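Local coordinates for assembly chaperone of ribosomal protein L4 (Acl4) (Chaetomium thermophilum, PDB 5TQB), which probably acts as a dedicated assembly chaperone that binds ribosomal protein L4 through a TPR-type helical scaffold before its incorporation into the ribosome, at residues W184-T187 with W188-A192; N193-I196 with S197-R200; R210-G213 with L214-L218; G224-F228 with P229-S233; V241-E244 with E245-L248. One frame throughout, in Å; residues are numbered along the deposited sequence.

Contact 1: W184-T187 with W188-A192. With EDO (1,2-ethanediol), chain H.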
loop_
_atom_site.group_PDB
_atom_site.type_symbol
_atom_site.label_atom_id
_atom_site.label_comp_id
_atom_site.label_asym_id
_atom_site.label_seq_id
_atom_site.Cartn_x
_atom_site.Cartn_y
_atom_site.Cartn_z
ATOM N N TRP B 184 10.748 7.473 11.063
ATOM C CA TRP B 184 10.323 6.791 9.849
ATOM C C TRP B 184 10.484 5.275 10.015
ATOM O O TRP B 184 11.580 4.805 10.329
ATOM C CB TRP B 184 11.173 7.285 8.685
ATOM C CG TRP B 184 10.521 7.220 7.339
ATOM C CD1 TRP B 184 11.072 6.731 6.191
ATOM C CD2 TRP B 184 9.210 7.682 6.989
ATOM N NE1 TRP B 184 10.189 6.856 5.151
ATOM C CE2 TRP B 184 9.036 7.434 5.614
ATOM C CE3 TRP B 184 8.167 8.279 7.703
ATOM C CZ2 TRP B 184 7.858 7.754 4.939
ATOM C CZ3 TRP B 184 6.997 8.598 7.030
ATOM C CH2 TRP B 184 6.854 8.335 5.662
ATOM N N PRO B 185 9.392 4.505 9.823
ATOM C CA PRO B 185 9.466 3.053 10.051
ATOM C C PRO B 185 10.516 2.299 9.225
ATOM O O PRO B 185 11.062 1.310 9.714
ATOM C CB PRO B 185 8.063 2.552 9.678
ATOM C CG PRO B 185 7.222 3.744 9.443
ATOM C CD PRO B 185 8.000 4.975 9.758
ATOM N N GLU B 186 10.783 2.746 8.005
ATOM C CA GLU B 186 11.690 2.036 7.111
ATOM C C GLU B 186 13.142 2.057 7.595
ATOM O O GLU B 186 13.925 1.159 7.283
ATOM C CB GLU B 186 11.600 2.629 5.708
ATOM C CG GLU B 186 12.517 1.974 4.695
ATOM C CD GLU B 186 11.885 1.876 3.315
ATOM O OE1 GLU B 186 12.538 2.282 2.331
ATOM O OE2 GLU B 186 10.740 1.383 3.216
ATOM N N THR B 187 13.506 3.079 8.358
ATOM C CA THR B 187 14.864 3.171 8.853
ATOM C C THR B 187 15.101 2.043 9.857
ATOM O O THR B 187 16.122 1.359 9.804
ATOM C CB THR B 187 15.133 4.540 9.499
ATOM O OG1 THR B 187 14.198 4.764 10.559
ATOM C CG2 THR B 187 14.988 5.649 8.468
ATOM N N TRP B 188 14.141 1.839 10.752
ATOM C CA TRP B 188 14.267 0.832 11.800
ATOM C C TRP B 188 14.036 -0.567 11.249
ATOM O O TRP B 188 14.579 -1.551 11.753
ATOM C CB TRP B 188 13.309 1.152 12.942
ATOM C CG TRP B 188 13.697 2.428 13.596
ATOM C CD1 TRP B 188 13.063 3.630 13.496
ATOM C CD2 TRP B 188 14.844 2.645 14.425
ATOM N NE1 TRP B 188 13.737 4.580 14.224
ATOM C CE2 TRP B 188 14.835 4.000 14.802
ATOM C CE3 TRP B 188 15.874 1.821 14.888
ATOM C CZ2 TRP B 188 15.813 4.549 15.626
ATOM C CZ3 TRP B 188 16.844 2.368 15.708
ATOM C CH2 TRP B 188 16.807 3.718 16.067
ATOM N N GLN B 189 13.240 -0.635 10.192
ATOM C CA GLN B 189 13.058 -1.865 9.448
ATOM C C GLN B 189 14.410 -2.312 8.894
ATOM O O GLN B 189 14.768 -3.493 8.952
ATOM C CB GLN B 189 12.074 -1.611 8.315
ATOM C CG GLN B 189 11.450 -2.848 7.740
ATOM C CD GLN B 189 10.163 -2.540 7.008
ATOM O OE1 GLN B 189 9.214 -2.006 7.587
ATOM N NE2 GLN B 189 10.124 -2.873 5.725
ATOM N N THR B 190 15.164 -1.348 8.375
ATOM C CA THR B 190 16.442 -1.628 7.737
ATOM C C THR B 190 17.509 -1.923 8.780
ATOM O O THR B 190 18.430 -2.697 8.526
ATOM C CB THR B 190 16.879 -0.454 6.837
ATOM O OG1 THR B 190 15.869 -0.223 5.851
ATOM C CG2 THR B 190 18.193 -0.749 6.126
ATOM N N VAL B 191 17.382 -1.306 9.950
ATOM C CA VAL B 191 18.275 -1.600 11.059
ATOM C C VAL B 191 18.103 -3.073 11.428
ATOM O O VAL B 191 19.081 -3.786 11.648
ATOM C CB VAL B 191 17.987 -0.680 12.272
ATOM C CG1 VAL B 191 18.621 -1.223 13.553
ATOM C CG2 VAL B 191 18.493 0.730 12.003
ATOM N N ALA B 192 16.856 -3.530 11.468
ATOM C CA ALA B 192 16.562 -4.916 11.817
ATOM C C ALA B 192 17.147 -5.873 10.782
ATOM O O ALA B 192 17.709 -6.913 11.134
ATOM C CB ALA B 192 15.065 -5.121 11.935
HETATM C C1 EDO H . 8.709 4.269 5.219
HETATM O O1 EDO H . 8.386 3.834 6.522
HETATM C C2 EDO H . 8.420 3.196 4.194
HETATM O O2 EDO H . 9.071 3.533 2.987
#
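Thr187 sets its hydroxyl over one face of the Trp188 indole, OG1 lying 3.3 Å from CD1. The same oxygen donates a short bond of 2.6 Å to Trp184 O, arriving in the carbonyl plane. Its torsion explains this double role: with OG1 between the backbone N and the carbonyl carbon (chi1 57°), the hydroxyl is turned back toward the start of the helix. Trp184 O also accepts from Thr187 N, so backbone and side chain of one residue both hold it. Ala181 O also lies within reach and competes for the one hydroxyl proton.

Regular backbone bonds carry the turn onward. Gln189 N reaches Pro185 O at 3.0 Å, Thr190 N takes Glu186 O, and Val191 N takes Thr187 O, whose oxygen also has Val191 CG2 beside it at 3.3 Å.

On another flank a 1,2-ethanediol, probably from the crystallisation liquor, sits over a face of the Trp184 indole. Its O2 donates to Glu186 OE2 at 2.7 Å, and its O1 receives a weak bond from Glu186 N.

The second shell fixes the polar ends. Trp184 NE1 bonds to Glu147, Trp188 NE1 to Pro182 O, and Gln189 NE2 to Ser230 O. Glu186 divides its carboxylate, OE2 meeting Ser230 OG while OE1 forms a salt bridge with a basic side chain of another protein chain.

This is the first turn of an α-helix: Pro185, which has no N-H to offer, stands near its beginning, and a threonine hydroxyl ties the turn to the carbonyl just before it, within an all-helical array consistent with a TPR-like fold.

Contact 2: N193-I196 with S197-R200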
loop_
_atom_site.group_PDB
_atom_site.type_symbol
_atom_site.label_atom_id
_atom_site.label_comp_id
_atom_site.label_asym_id
_atom_site.label_seq_id
_atom_site.Cartn_x
_atom_site.Cartn_y
_atom_site.Cartn_z
ATOM N N ASN B 193 17.008 -5.506 9.511
ATOM C CA ASN B 193 17.525 -6.301 8.406
ATOM C C ASN B 193 18.995 -6.603 8.628
ATOM O O ASN B 193 19.414 -7.759 8.572
ATOM C CB ASN B 193 17.346 -5.552 7.087
ATOM C CG ASN B 193 16.996 -6.470 5.932
ATOM O OD1 ASN B 193 17.376 -7.640 5.914
ATOM N ND2 ASN B 193 16.260 -5.943 4.962
ATOM N N VAL B 194 19.766 -5.557 8.907
ATOM C CA VAL B 194 21.195 -5.688 9.196
ATOM C C VAL B 194 21.444 -6.582 10.410
ATOM O O VAL B 194 22.230 -7.525 10.344
ATOM C CB VAL B 194 21.845 -4.303 9.442
ATOM C CG1 VAL B 194 23.303 -4.444 9.871
ATOM C CG2 VAL B 194 21.745 -3.437 8.189
ATOM N N ARG B 195 20.770 -6.272 11.514
ATOM C CA ARG B 195 20.925 -7.012 12.763
ATOM C C ARG B 195 20.742 -8.526 12.587
ATOM O O ARG B 195 21.548 -9.314 13.095
ATOM C CB ARG B 195 19.939 -6.477 13.805
ATOM C CG ARG B 195 20.252 -5.063 14.283
ATOM C CD ARG B 195 21.428 -5.044 15.243
ATOM N NE ARG B 195 21.746 -3.692 15.700
ATOM C CZ ARG B 195 22.541 -2.847 15.051
ATOM N NH1 ARG B 195 23.107 -3.197 13.905
ATOM N NH2 ARG B 195 22.768 -1.641 15.548
ATOM N N ILE B 196 19.692 -8.919 11.865
ATOM C CA ILE B 196 19.412 -10.328 11.592
ATOM C C ILE B 196 20.634 -11.003 10.982
ATOM O O ILE B 196 21.062 -12.069 11.433
ATOM C CB ILE B 196 18.216 -10.491 10.624
ATOM C CG1 ILE B 196 16.918 -10.032 11.291
ATOM C CG2 ILE B 196 18.059 -11.945 10.186
ATOM C CD1 ILE B 196 15.754 -9.801 10.318
ATOM N N SER B 197 21.194 -10.376 9.955
ATOM C CA SER B 197 22.374 -10.912 9.297
ATOM C C SER B 197 23.635 -10.780 10.153
ATOM O O SER B 197 24.685 -11.312 9.796
ATOM C CB SER B 197 22.575 -10.239 7.943
ATOM O OG SER B 197 21.720 -10.821 6.976
ATOM N N GLN B 198 23.527 -10.075 11.276
ATOM C CA GLN B 198 24.627 -9.978 12.232
ATOM C C GLN B 198 24.423 -10.943 13.392
ATOM O O GLN B 198 25.148 -10.887 14.382
ATOM C CB GLN B 198 24.740 -8.557 12.777
ATOM C CG GLN B 198 25.231 -7.541 11.772
ATOM C CD GLN B 198 25.245 -6.143 12.346
ATOM O OE1 GLN B 198 24.321 -5.744 13.057
ATOM N NE2 GLN B 198 26.300 -5.395 12.054
ATOM N N GLU B 199 23.429 -11.818 13.266
ATOM C CA GLU B 199 23.097 -12.776 14.315
ATOM C C GLU B 199 22.731 -12.060 15.614
ATOM O O GLU B 199 22.950 -12.587 16.707
ATOM C CB GLU B 199 24.261 -13.746 14.547
ATOM C CG GLU B 199 24.800 -14.368 13.266
ATOM C CD GLU B 199 26.037 -15.222 13.490
ATOM O OE1 GLU B 199 26.363 -15.514 14.662
ATOM O OE2 GLU B 199 26.687 -15.599 12.490
ATOM N N ARG B 200 22.184 -10.853 15.482
ATOM C CA ARG B 200 21.679 -10.093 16.623
ATOM C C ARG B 200 20.158 -10.067 16.594
ATOM O O ARG B 200 19.544 -9.069 16.205
ATOM C CB ARG B 200 22.214 -8.664 16.603
ATOM C CG ARG B 200 23.701 -8.546 16.932
ATOM C CD ARG B 200 24.023 -7.176 17.495
ATOM N NE ARG B 200 24.921 -6.416 16.636
ATOM C CZ ARG B 200 25.149 -5.113 16.768
ATOM N NH1 ARG B 200 24.538 -4.422 17.721
ATOM N NH2 ARG B 200 25.984 -4.496 15.942
#
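Arg195 reaches out across Gln198 and Arg200, and its CB already lies 3.6 Å from Arg200 O. A bend at chi2 (-75°) brings CD alongside Gln198 OE1 and Arg200 CB. NE then sits against one face of the Arg200 guanidinium, 3.5 Å from its NH1; the two flat groups stack with planes 12° apart. At the tip, NH1 donates to Gln198 OE1 at 2.9 Å, meeting a lone pair of that oxygen in the amide plane, although the oxygen is tilted from the guanidinium plane. The like charges are probably offset by acids: Glu171 forms a salt bridge with Arg195 NH1, and Glu203 with Arg200 NH1. Replacing Arg195 by an alanine would probably leave the face of the Arg200 guanidinium without its stacking mate and Gln198 OE1 without this donor.

At the backbone the helix ends in a Schellman motif, with Glu199 at positive phi. Arg200 N bonds to Arg195 O at 2.9 Å, and Glu199 N to Ile196 O at 3.0 Å.

The turn joins helix 185-197 to helix 201-212. Arg195 also packs on Ile174 of helix 166-180, while Ile196 touches Leu237 of helix 228-240.

Contact 3: R210-G213 with L214-L218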
loop_
_atom_site.group_PDB
_atom_site.type_symbol
_atom_site.label_atom_id
_atom_site.label_comp_id
_atom_site.label_asym_id
_atom_site.label_seq_id
_atom_site.Cartn_x
_atom_site.Cartn_y
_atom_site.Cartn_z
ATOM N N ARG B 210 9.829 -1.239 17.130
ATOM C CA ARG B 210 9.871 0.217 17.091
ATOM C C ARG B 210 9.276 0.768 15.799
ATOM O O ARG B 210 8.545 1.758 15.823
ATOM C CB ARG B 210 11.302 0.720 17.253
ATOM C CG ARG B 210 11.420 2.215 17.070
ATOM C CD ARG B 210 12.652 2.762 17.735
ATOM N NE ARG B 210 12.703 4.213 17.625
ATOM C CZ ARG B 210 13.669 4.967 18.133
ATOM N NH1 ARG B 210 14.673 4.408 18.795
ATOM N NH2 ARG B 210 13.630 6.284 17.979
ATOM N N SER B 211 9.593 0.132 14.675
ATOM C CA SER B 211 9.075 0.566 13.387
ATOM C C SER B 211 7.560 0.423 13.341
ATOM O O SER B 211 6.870 1.272 12.785
ATOM C CB SER B 211 9.697 -0.246 12.252
ATOM O OG SER B 211 9.243 -1.587 12.278
ATOM N N LEU B 212 7.049 -0.654 13.924
ATOM C CA LEU B 212 5.613 -0.898 13.953
ATOM C C LEU B 212 4.894 0.149 14.796
ATOM O O LEU B 212 3.802 0.592 14.450
ATOM C CB LEU B 212 5.328 -2.292 14.510
ATOM C CG LEU B 212 5.664 -3.457 13.579
ATOM C CD1 LEU B 212 5.702 -4.766 14.353
ATOM C CD2 LEU B 212 4.655 -3.537 12.454
ATOM N N GLY B 213 5.516 0.552 15.898
ATOM C CA GLY B 213 4.916 1.518 16.801
ATOM C C GLY B 213 4.763 2.898 16.190
ATOM O O GLY B 213 4.160 3.784 16.793
ATOM N N LEU B 214 5.304 3.077 14.988
ATOM C CA LEU B 214 5.263 4.363 14.306
ATOM C C LEU B 214 4.142 4.460 13.276
ATOM O O LEU B 214 3.945 5.526 12.693
ATOM C CB LEU B 214 6.607 4.640 13.624
ATOM C CG LEU B 214 7.800 4.842 14.562
ATOM C CD1 LEU B 214 9.095 4.788 13.788
ATOM C CD2 LEU B 214 7.699 6.159 15.315
ATOM N N TRP B 215 3.407 3.373 13.043
ATOM C CA TRP B 215 2.363 3.398 12.014
ATOM C C TRP B 215 1.150 2.487 12.239
ATOM O O TRP B 215 0.080 2.755 11.691
ATOM C CB TRP B 215 2.968 3.109 10.634
ATOM C CG TRP B 215 3.417 1.690 10.436
ATOM C CD1 TRP B 215 4.653 1.180 10.701
ATOM C CD2 TRP B 215 2.636 0.601 9.921
ATOM N NE1 TRP B 215 4.692 -0.157 10.386
ATOM C CE2 TRP B 215 3.467 -0.539 9.908
ATOM C CE3 TRP B 215 1.314 0.480 9.473
ATOM C CZ2 TRP B 215 3.024 -1.785 9.465
ATOM C CZ3 TRP B 215 0.874 -0.759 9.031
ATOM C CH2 TRP B 215 1.728 -1.875 9.031
ATOM N N THR B 216 1.291 1.427 13.032
ATOM C CA THR B 216 0.194 0.463 13.188
ATOM C C THR B 216 -1.054 1.095 13.801
ATOM O O THR B 216 -2.164 0.604 13.609
ATOM C CB THR B 216 0.601 -0.743 14.051
ATOM O OG1 THR B 216 1.080 -0.288 15.322
ATOM C CG2 THR B 216 1.676 -1.558 13.356
ATOM N N HIS B 217 -0.862 2.191 14.526
ATOM C CA HIS B 217 -1.960 2.888 15.188
ATOM C C HIS B 217 -2.556 3.996 14.315
ATOM O O HIS B 217 -3.544 4.620 14.695
ATOM C CB HIS B 217 -1.478 3.476 16.517
ATOM C CG HIS B 217 -0.255 4.331 16.391
ATOM N ND1 HIS B 217 -0.312 5.701 16.258
ATOM C CD2 HIS B 217 1.060 4.006 16.366
ATOM C CE1 HIS B 217 0.914 6.184 16.166
ATOM N NE2 HIS B 217 1.765 5.176 16.226
ATOM N N LEU B 218 -1.962 4.235 13.148
ATOM C CA LEU B 218 -2.440 5.282 12.245
ATOM C C LEU B 218 -3.648 4.823 11.439
ATOM O O LEU B 218 -3.857 3.622 11.265
ATOM C CB LEU B 218 -1.336 5.703 11.271
ATOM C CG LEU B 218 -0.328 6.758 11.737
ATOM C CD1 LEU B 218 0.200 6.454 13.124
ATOM C CD2 LEU B 218 0.814 6.865 10.737
HETATM O O HOH W 1 7.482 -1.260 9.654
#
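Leu212 O is gripped by three donors from the residues that follow. Thr216 N comes in nearly along the C=O axis at 3.0 Å, with an N-H···O angle of 168°. Trp215 N, 3.1 Å from Leu212 O, and Thr216 OG1, 3.0 Å from it, stand well out of the carbonyl plane, on opposite faces of it. Thr216 can bond twice because its hydroxyl occupies the crowded position between backbone N and carbonyl carbon (chi1 56°), which directs OG1 back to the same oxygen that its N-H holds.

That rotation also places the Thr216 methyl, CG2, over the centre of one face of the Trp215 ring. Leu212 lies beside the indole, pointing the same way, its CD2 meeting CZ2 of Trp215 at 3.8 Å. The pyrrole end is turned to Ser211: CD1 of Trp215 has Ser211 O at its edge, 3.0 Å away. A water completes this side, accepting from Trp215 NE1 at 3.1 Å and donating to Ser211 OG at 3.2 Å. The serine hydroxyl has a further partner in Leu208 O.

Leu214 N bonds to Ser211 O, while Leu214 CG rests against Arg210 O. Farther along, His217 directs NE2 at Gly213 O, 2.8 Å away, in a bond whose angle makes it weak; the histidine lies within a type I β turn running from Trp215 to Leu218.

The segment leads out of helix 201-212 into the long connection to helix 228-240. Trp215 is tucked among Pro185 of helix 185-197, Arg231 and Leu234 of helix 228-240, and Val225 and Pro226 of the connection itself, with Arg253 of helix 244-257 also touching it.

Contact 4: G224-F228 with P229-S233. With EDO (1,2-ethanediol), chain D; EDO (1,2-ethanediol), chain K.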
loop_
_atom_site.group_PDB
_atom_site.type_symbol
_atom_site.label_atom_id
_atom_site.label_comp_id
_atom_site.label_asym_id
_atom_site.label_seq_id
_atom_site.Cartn_x
_atom_site.Cartn_y
_atom_site.Cartn_z
ATOM N N GLY B 224 1.829 8.384 6.912
ATOM C CA GLY B 224 2.814 7.726 7.757
ATOM C C GLY B 224 2.894 6.214 7.582
ATOM O O GLY B 224 3.837 5.583 8.062
ATOM N N VAL B 225 1.911 5.631 6.896
ATOM C CA VAL B 225 1.861 4.183 6.683
ATOM C C VAL B 225 2.767 3.794 5.520
ATOM O O VAL B 225 2.620 4.332 4.422
ATOM C CB VAL B 225 0.422 3.709 6.376
ATOM C CG1 VAL B 225 0.379 2.198 6.102
ATOM C CG2 VAL B 225 -0.504 4.062 7.523
ATOM N N PRO B 226 3.702 2.855 5.747
ATOM C CA PRO B 226 4.648 2.506 4.679
ATOM C C PRO B 226 3.985 1.890 3.451
ATOM O O PRO B 226 2.948 1.240 3.582
ATOM C CB PRO B 226 5.593 1.491 5.347
ATOM C CG PRO B 226 4.940 1.072 6.589
ATOM C CD PRO B 226 4.031 2.179 7.013
ATOM N N PRO B 227 4.579 2.089 2.264
ATOM C CA PRO B 227 4.012 1.517 1.039
ATOM C C PRO B 227 3.912 -0.005 1.089
ATOM O O PRO B 227 4.674 -0.653 1.810
ATOM C CB PRO B 227 5.021 1.929 -0.040
ATOM C CG PRO B 227 5.773 3.069 0.539
ATOM C CD PRO B 227 5.842 2.802 1.996
ATOM N N PHE B 228 2.975 -0.548 0.315
ATOM C CA PHE B 228 2.739 -1.980 0.210
ATOM C C PHE B 228 4.030 -2.803 0.072
ATOM O O PHE B 228 4.276 -3.687 0.889
ATOM C CB PHE B 228 1.797 -2.254 -0.969
ATOM C CG PHE B 228 1.079 -3.568 -0.892
ATOM C CD1 PHE B 228 -0.233 -3.631 -0.454
ATOM C CD2 PHE B 228 1.708 -4.740 -1.279
ATOM C CE1 PHE B 228 -0.901 -4.843 -0.397
ATOM C CE2 PHE B 228 1.049 -5.951 -1.220
ATOM C CZ PHE B 228 -0.257 -6.004 -0.782
ATOM N N PRO B 229 4.862 -2.513 -0.948
ATOM C CA PRO B 229 6.044 -3.359 -1.145
ATOM C C PRO B 229 6.970 -3.355 0.066
ATOM O O PRO B 229 7.592 -4.366 0.382
ATOM C CB PRO B 229 6.740 -2.714 -2.354
ATOM C CG PRO B 229 5.693 -1.918 -3.024
ATOM C CD PRO B 229 4.851 -1.393 -1.904
ATOM N N SER B 230 7.042 -2.218 0.744
ATOM C CA SER B 230 7.863 -2.080 1.934
ATOM C C SER B 230 7.310 -2.933 3.084
ATOM O O SER B 230 8.070 -3.429 3.922
ATOM C CB SER B 230 7.939 -0.605 2.338
ATOM O OG SER B 230 8.771 -0.420 3.465
ATOM N N ARG B 231 5.992 -3.109 3.120
ATOM C CA ARG B 231 5.359 -3.905 4.171
ATOM C C ARG B 231 5.461 -5.399 3.883
ATOM O O ARG B 231 5.341 -6.217 4.789
ATOM C CB ARG B 231 3.897 -3.497 4.362
ATOM C CG ARG B 231 3.706 -2.405 5.415
ATOM C CD ARG B 231 2.674 -1.387 4.991
ATOM N NE ARG B 231 1.330 -1.936 5.013
ATOM C CZ ARG B 231 0.325 -1.505 4.257
ATOM N NH1 ARG B 231 0.497 -0.513 3.395
ATOM N NH2 ARG B 231 -0.860 -2.083 4.363
ATOM N N VAL B 232 5.681 -5.752 2.624
ATOM C CA VAL B 232 5.940 -7.136 2.270
ATOM C C VAL B 232 7.288 -7.531 2.867
ATOM O O VAL B 232 7.404 -8.562 3.531
ATOM C CB VAL B 232 5.947 -7.346 0.742
ATOM C CG1 VAL B 232 6.354 -8.779 0.387
ATOM C CG2 VAL B 232 4.580 -7.030 0.163
ATOM N N SER B 233 8.296 -6.695 2.636
ATOM C CA SER B 233 9.625 -6.908 3.192
ATOM C C SER B 233 9.547 -7.033 4.705
ATOM O O SER B 233 10.245 -7.855 5.316
ATOM C CB SER B 233 10.546 -5.753 2.802
ATOM O OG SER B 233 11.691 -5.686 3.633
HETATM C C1 EDO D . 0.848 2.227 -0.822
HETATM O O1 EDO D . 0.332 1.101 -0.152
HETATM C C2 EDO D . 1.862 1.790 -1.858
HETATM O O2 EDO D . 2.407 2.927 -2.493
HETATM C C1 EDO K . 5.718 6.976 2.293
HETATM O O1 EDO K . 5.892 6.657 0.932
HETATM C C2 EDO K . 4.485 6.277 2.826
HETATM O O2 EDO K . 4.276 6.655 4.168
#
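Val225 lays CG1 over one face of the Arg231 guanidinium, 3.8 Å from NH1 and offset toward the rim. Next along, Pro226 meets the same side chain twice. Its ring crosses the arginine at about a right angle, CG to CD 3.7 Å, and its carbonyl takes the tip: Arg231 NH1 donates to Pro226 O at 3.0 Å, almost head-on and within the guanidinium plane, with an N-H···O angle of 161°. Bends at chi2 and chi3 (71°) curl the arginine back over the preceding loop to make this possible. Glu257 takes the other nitrogen, NH2, in a salt bridge, so a carbonyl holds one terminal nitrogen and a carboxylate the other.

Pro227 occupies the N-cap position, and its carbonyl receives Arg231 N at 3.1 Å. Phe228 opens the helix proper. Its N-H points to O1 of a 1,2-ethanediol at 3.2 Å, and its carbonyl accepts Val232 N at 3.0 Å. The phenyl ring passes Val232 at a slant, CE2 to CG2 3.9 Å, while CB presses on Pro229 CD. Beyond these residues, Leu254 and Val264 line the ring, and an aromatic side chain of another protein chain meets it with planes at about 30°.

Prolines before and at the N-cap and at the second helix position make this a proline-rich helix start, where missing N-H groups cost little; here it forms part of the surface that receives the partner protein.

Contact 5: V241-E244 with E245-L248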
loop_
_atom_site.group_PDB
_atom_site.type_symbol
_atom_site.label_atom_id
_atom_site.label_comp_id
_atom_site.label_asym_id
_atom_site.label_seq_id
_atom_site.Cartn_x
_atom_site.Cartn_y
_atom_site.Cartn_z
ATOM N N VAL B 241 12.344 -13.435 12.554
ATOM C CA VAL B 241 12.706 -13.302 13.967
ATOM C C VAL B 241 11.553 -13.651 14.916
ATOM O O VAL B 241 11.480 -13.133 16.033
ATOM C CB VAL B 241 13.226 -11.883 14.281
ATOM C CG1 VAL B 241 14.453 -11.569 13.432
ATOM C CG2 VAL B 241 12.144 -10.858 14.043
ATOM N N ASP B 242 10.656 -14.520 14.456
ATOM C CA ASP B 242 9.654 -15.163 15.314
ATOM C C ASP B 242 8.613 -14.215 15.910
ATOM O O ASP B 242 8.213 -14.377 17.064
ATOM C CB ASP B 242 10.338 -15.938 16.446
ATOM C CG ASP B 242 11.342 -16.953 15.934
ATOM O OD1 ASP B 242 10.914 -18.062 15.544
ATOM O OD2 ASP B 242 12.554 -16.641 15.921
HETATM N N MSE B 243 8.182 -13.232 15.123
HETATM C CA MSE B 243 7.079 -12.359 15.510
HETATM C C MSE B 243 5.901 -12.591 14.563
HETATM O O MSE B 243 5.420 -11.673 13.891
HETATM C CB MSE B 243 7.520 -10.894 15.499
HETATM C CG MSE B 243 8.269 -10.468 16.755
HETATM SE SE MSE B 243 8.811 -8.590 16.699
HETATM C CE MSE B 243 10.190 -8.784 15.384
ATOM N N GLU B 244 5.450 -13.840 14.515
ATOM C CA GLU B 244 4.384 -14.239 13.607
ATOM C C GLU B 244 3.067 -13.559 13.970
ATOM O O GLU B 244 2.276 -13.219 13.091
ATOM C CB GLU B 244 4.207 -15.761 13.618
ATOM C CG GLU B 244 5.430 -16.534 13.136
ATOM C CD GLU B 244 6.411 -16.892 14.255
ATOM O OE1 GLU B 244 6.286 -16.362 15.382
ATOM O OE2 GLU B 244 7.314 -17.719 13.998
ATOM N N GLU B 245 2.841 -13.361 15.266
ATOM C CA GLU B 245 1.629 -12.711 15.743
ATOM C C GLU B 245 1.493 -11.325 15.117
ATOM O O GLU B 245 0.413 -10.938 14.679
ATOM C CB GLU B 245 1.639 -12.603 17.270
ATOM C CG GLU B 245 1.774 -13.940 17.997
ATOM C CD GLU B 245 3.220 -14.333 18.280
ATOM O OE1 GLU B 245 3.434 -15.269 19.082
ATOM O OE2 GLU B 245 4.141 -13.709 17.705
ATOM N N GLU B 246 2.596 -10.588 15.063
ATOM C CA GLU B 246 2.601 -9.279 14.427
ATOM C C GLU B 246 2.459 -9.422 12.915
ATOM O O GLU B 246 1.789 -8.616 12.271
ATOM C CB GLU B 246 3.882 -8.510 14.760
ATOM C CG GLU B 246 3.984 -8.038 16.209
ATOM C CD GLU B 246 4.444 -9.129 17.166
ATOM O OE1 GLU B 246 4.479 -10.309 16.758
ATOM O OE2 GLU B 246 4.774 -8.803 18.328
ATOM N N ALA B 247 3.085 -10.450 12.349
ATOM C CA ALA B 247 3.014 -10.674 10.908
ATOM C C ALA B 247 1.584 -10.965 10.469
ATOM O O ALA B 247 1.184 -10.593 9.370
ATOM C CB ALA B 247 3.923 -11.806 10.498
ATOM N N LEU B 248 0.823 -11.635 11.330
ATOM C CA LEU B 248 -0.569 -11.973 11.036
ATOM C C LEU B 248 -1.421 -10.720 10.826
ATOM O O LEU B 248 -2.227 -10.652 9.893
ATOM C CB LEU B 248 -1.167 -12.811 12.167
ATOM C CG LEU B 248 -1.318 -14.312 11.912
ATOM C CD1 LEU B 248 0.035 -14.993 11.795
ATOM C CD2 LEU B 248 -2.145 -14.956 13.014
#
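Met243 and Glu244 hand their carbonyls to the new helix by backbone hydrogen bonds: Ala247 N reaches Met243 O at 3.1 Å, and Leu248 N reaches Glu244 O at 2.8 Å. Met243, a selenomethionine here, is the N-cap residue. Just before it, Asp242 at positive phi closes the previous helix in a Schellman motif, so one helix ends and the next begins within a few residues.

Van der Waals contacts surround these bonds. The Glu246 chain folds back at chi2 (81°) and lays its carboxylate beside Met243, Glu246 OE1 lying 3.3 Å from Met243 CB. The same oxygen faces Met243 O, a fellow acceptor with which it does not bond. Leu248 CD1 comes to 3.1 Å from Glu244 O. Shortening Glu246 to an alanine would probably leave CB and CG of Met243 without this cover and remove one negative charge from the first turn.

Like charges form the third group. Glu244 OE1 and Glu245 OE2 stand 4.1 Å apart, their carboxylate planes turned 73° from each other. Lys278 bridges to Glu244 OE2, and the positive end of the helix is likely to ease the gathering of acids.

Helix 244-257 starts here among three neighbours. Met243 packs on Leu208 of helix 201-212 and Leu238 of helix 228-240; Glu244, Glu245 and Leu248 lean on Leu275 of helix 262-281, and Asp242 makes a salt bridge to a basic side chain of another protein chain.

How the contacts relate
All five contacts are local and follow one another in series; none nests in or crosses another. Contact 1 opens helix 185-197 and contact 2 ends it in the turn to helix 201-212. Contact 3 leaves that second helix, contact 4 starts helix 228-240 after the long connection, and contact 5 makes the turn into helix 244-257. Folding brings the sites together: contact 1 touches contact 3 through Trp188 and Arg210, and contact 4 through Gln189 and Ser230. Trp215 joins contact 3 to contact 4. Ile196 of contact 2 meets Val241 of contact 5, and Leu212 of contact 3 reaches Glu246 of contact 5.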